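Local coordinates for Ral guanine nucleotide dissociation stimulator-like 2 (Mus musculus, PDB 4JGW), which probably acts as a guanine nucleotide exchange factor and may be a Ras or Rap effector, this chain holding its REM and CDC25-homology domains, at residues A[104-107]-A[108-112]. Numbering follows the deposited sequence.
Sequences ESYP and PGELE. Unlike the reference sequence in segment 104-107: Tyr106 (reference His).
Tyr106 and Glu110 both set CG opposite their own carbonyl carbon, at chi1 -82° and -73°, and the extended Glu110 chain then brings its carboxylate alongside Tyr106 and Pro107, just before helix 108-128. There OE1 lies in the plane of the phenol ring at its edge, 3.4 Å from Tyr106 CD2, where the ring hydrogens carry slight positive charge; carboxylate and ring stand nearly perpendicular. The other oxygen, Glu110 OE2, comes 3.4 Å from Pro107 CG, so the pyrrolidine ring and the phenol edge together border the acid.

Pro107 holds the N-cap position, though with no polar side chain it serves through its carbonyl alone. That carbonyl accepts the first helical bond, from Leu111 N to Pro107 O at 3.1 Å and fairly straight (162°), while Glu110 N adds a weak, bent bond to the same oxygen. Pro108 suits the first turn because its nitrogen, lacking a hydrogen, would have no carbonyl to serve there, and its ring holds phi near the value a helix needs. On another side of the turn Leu111 CD1 lies 3.9 Å from Glu104 O, and the branched apolar end of Leu111 suits the side facing helix 138-151, where it rests on Phe147 and Thr151. Glu104 touches the same two residues and forms a salt bridge to Arg150, tying the loop after helix 89-101 to that helix within the REM domain.

An acid in the first turn is favourably placed for the helix dipole, so Glu110 probably stabilises this helix start electrostatically, its contacts with Tyr106 and Pro107 adding only weak polar and van der Waals attraction.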
ATOM      1  N   GLU A 104     -13.717  34.885   8.718  1.00 45.91           N
ATOM      2  CA  GLU A 104     -12.962  36.008   9.278  1.00 46.13           C
ATOM      3  C   GLU A 104     -13.841  37.048   9.977  1.00 46.19           C
ATOM      4  O   GLU A 104     -13.372  37.763  10.865  1.00 46.27           O
ATOM      5  CB  GLU A 104     -12.107  36.677   8.195  1.00 46.18           C
ATOM      6  CG  GLU A 104     -10.761  36.004   7.967  1.00 46.39           C
ATOM      7  CD  GLU A 104      -9.970  36.636   6.836  1.00 46.77           C
ATOM      8  OE1 GLU A 104     -10.334  36.426   5.659  1.00 46.96           O
ATOM      9  OE2 GLU A 104      -8.978  37.338   7.123  1.00 47.18           O
ATOM     10  N   SER A 105     -15.109  37.128   9.573  1.00 46.34           N
ATOM     11  CA  SER A 105     -16.068  38.061  10.176  1.00 46.49           C
ATOM     12  C   SER A 105     -16.711  37.508  11.448  1.00 46.50           C
ATOM     13  O   SER A 105     -17.383  38.242  12.178  1.00 46.62           O
ATOM     14  CB  SER A 105     -17.155  38.443   9.168  1.00 46.53           C
ATOM     15  OG  SER A 105     -16.644  39.306   8.168  1.00 46.75           O
ATOM     16  N   TYR A 106     -16.498  36.220  11.704  1.00 46.47           N
ATOM     17  CA  TYR A 106     -17.061  35.529  12.868  1.00 46.41           C
ATOM     18  C   TYR A 106     -16.458  36.021  14.188  1.00 46.44           C
ATOM     19  O   TYR A 106     -15.346  36.555  14.194  1.00 46.43           O
ATOM     20  CB  TYR A 106     -16.855  34.016  12.725  1.00 46.36           C
ATOM     21  CG  TYR A 106     -17.881  33.318  11.858  1.00 45.98           C
ATOM     22  CD1 TYR A 106     -18.051  33.666  10.517  1.00 45.73           C
ATOM     23  CD2 TYR A 106     -18.669  32.292  12.376  1.00 45.56           C
ATOM     24  CE1 TYR A 106     -18.989  33.020   9.721  1.00 45.74           C
ATOM     25  CE2 TYR A 106     -19.608  31.638  11.588  1.00 45.64           C
ATOM     26  CZ  TYR A 106     -19.761  32.006  10.263  1.00 45.69           C
ATOM     27  OH  TYR A 106     -20.690  31.361   9.482  1.00 46.17           O
ATOM     28  N   PRO A 107     -17.197  35.857  15.307  1.00 46.49           N
ATOM     29  CA  PRO A 107     -16.683  36.219  16.634  1.00 46.54           C
ATOM     30  C   PRO A 107     -15.403  35.453  16.994  1.00 46.59           C
ATOM     31  O   PRO A 107     -15.281  34.275  16.649  1.00 46.54           O
ATOM     32  CB  PRO A 107     -17.828  35.831  17.583  1.00 46.51           C
ATOM     33  CG  PRO A 107     -18.737  34.963  16.786  1.00 46.53           C
ATOM     34  CD  PRO A 107     -18.604  35.426  15.377  1.00 46.50           C
ATOM     35  N   PRO A 108     -14.456  36.123  17.687  1.00 46.67           N
ATOM     36  CA  PRO A 108     -13.116  35.602  18.006  1.00 46.68           C
ATOM     37  C   PRO A 108     -13.074  34.177  18.569  1.00 46.70           C
ATOM     38  O   PRO A 108     -12.125  33.442  18.291  1.00 46.83           O
ATOM     39  CB  PRO A 108     -12.578  36.604  19.043  1.00 46.72           C
ATOM     40  CG  PRO A 108     -13.744  37.485  19.412  1.00 46.72           C
ATOM     41  CD  PRO A 108     -14.638  37.483  18.221  1.00 46.66           C
ATOM     42  N   GLY A 109     -14.088  33.798  19.346  1.00 46.63           N
ATOM     43  CA  GLY A 109     -14.180  32.457  19.928  1.00 46.44           C
ATOM     44  C   GLY A 109     -14.344  31.350  18.899  1.00 46.35           C
ATOM     45  O   GLY A 109     -13.700  30.301  18.995  1.00 46.36           O
ATOM     46  N   GLU A 110     -15.211  31.585  17.916  1.00 46.16           N
ATOM     47  CA  GLU A 110     -15.451  30.624  16.841  1.00 46.02           C
ATOM     48  C   GLU A 110     -14.317  30.605  15.820  1.00 45.74           C
ATOM     49  O   GLU A 110     -13.984  29.548  15.280  1.00 45.74           O
ATOM     50  CB  GLU A 110     -16.780  30.915  16.143  1.00 46.07           C
ATOM     51  CG  GLU A 110     -18.003  30.556  16.974  1.00 46.75           C
ATOM     52  CD  GLU A 110     -19.299  31.043  16.354  1.00 47.27           C
ATOM     53  OE1 GLU A 110     -19.620  30.626  15.221  1.00 47.51           O
ATOM     54  OE2 GLU A 110     -20.001  31.837  17.011  1.00 47.84           O
ATOM     55  N   LEU A 111     -13.732  31.775  15.565  1.00 45.44           N
ATOM     56  CA  LEU A 111     -12.628  31.914  14.616  1.00 45.23           C
ATOM     57  C   LEU A 111     -11.404  31.135  15.091  1.00 44.96           C
ATOM     58  O   LEU A 111     -10.821  30.366  14.326  1.00 44.95           O
ATOM     59  CB  LEU A 111     -12.264  33.392  14.422  1.00 45.24           C
ATOM     60  CG  LEU A 111     -11.844  33.936  13.047  1.00 45.47           C
ATOM     61  CD1 LEU A 111     -11.404  35.389  13.181  1.00 45.63           C
ATOM     62  CD2 LEU A 111     -10.755  33.117  12.360  1.00 45.37           C
ATOM     63  N   GLU A 112     -11.036  31.334  16.356  1.00 44.60           N
ATOM     64  CA  GLU A 112      -9.861  30.699  16.958  1.00 44.34           C
ATOM     65  C   GLU A 112     -10.003  29.178  17.041  1.00 43.91           C
ATOM     66  O   GLU A 112      -9.027  28.446  16.857  1.00 43.83           O
ATOM     67  CB  GLU A 112      -9.603  31.284  18.351  1.00 44.40           C
ATOM     68  CG  GLU A 112      -8.210  31.007  18.912  1.00 45.15           C
ATOM     69  CD  GLU A 112      -8.056  31.420  20.371  1.00 46.06           C
ATOM     70  OE1 GLU A 112      -8.973  32.071  20.920  1.00 46.04           O
ATOM     71  OE2 GLU A 112      -7.008  31.089  20.967  1.00 46.62           O
TER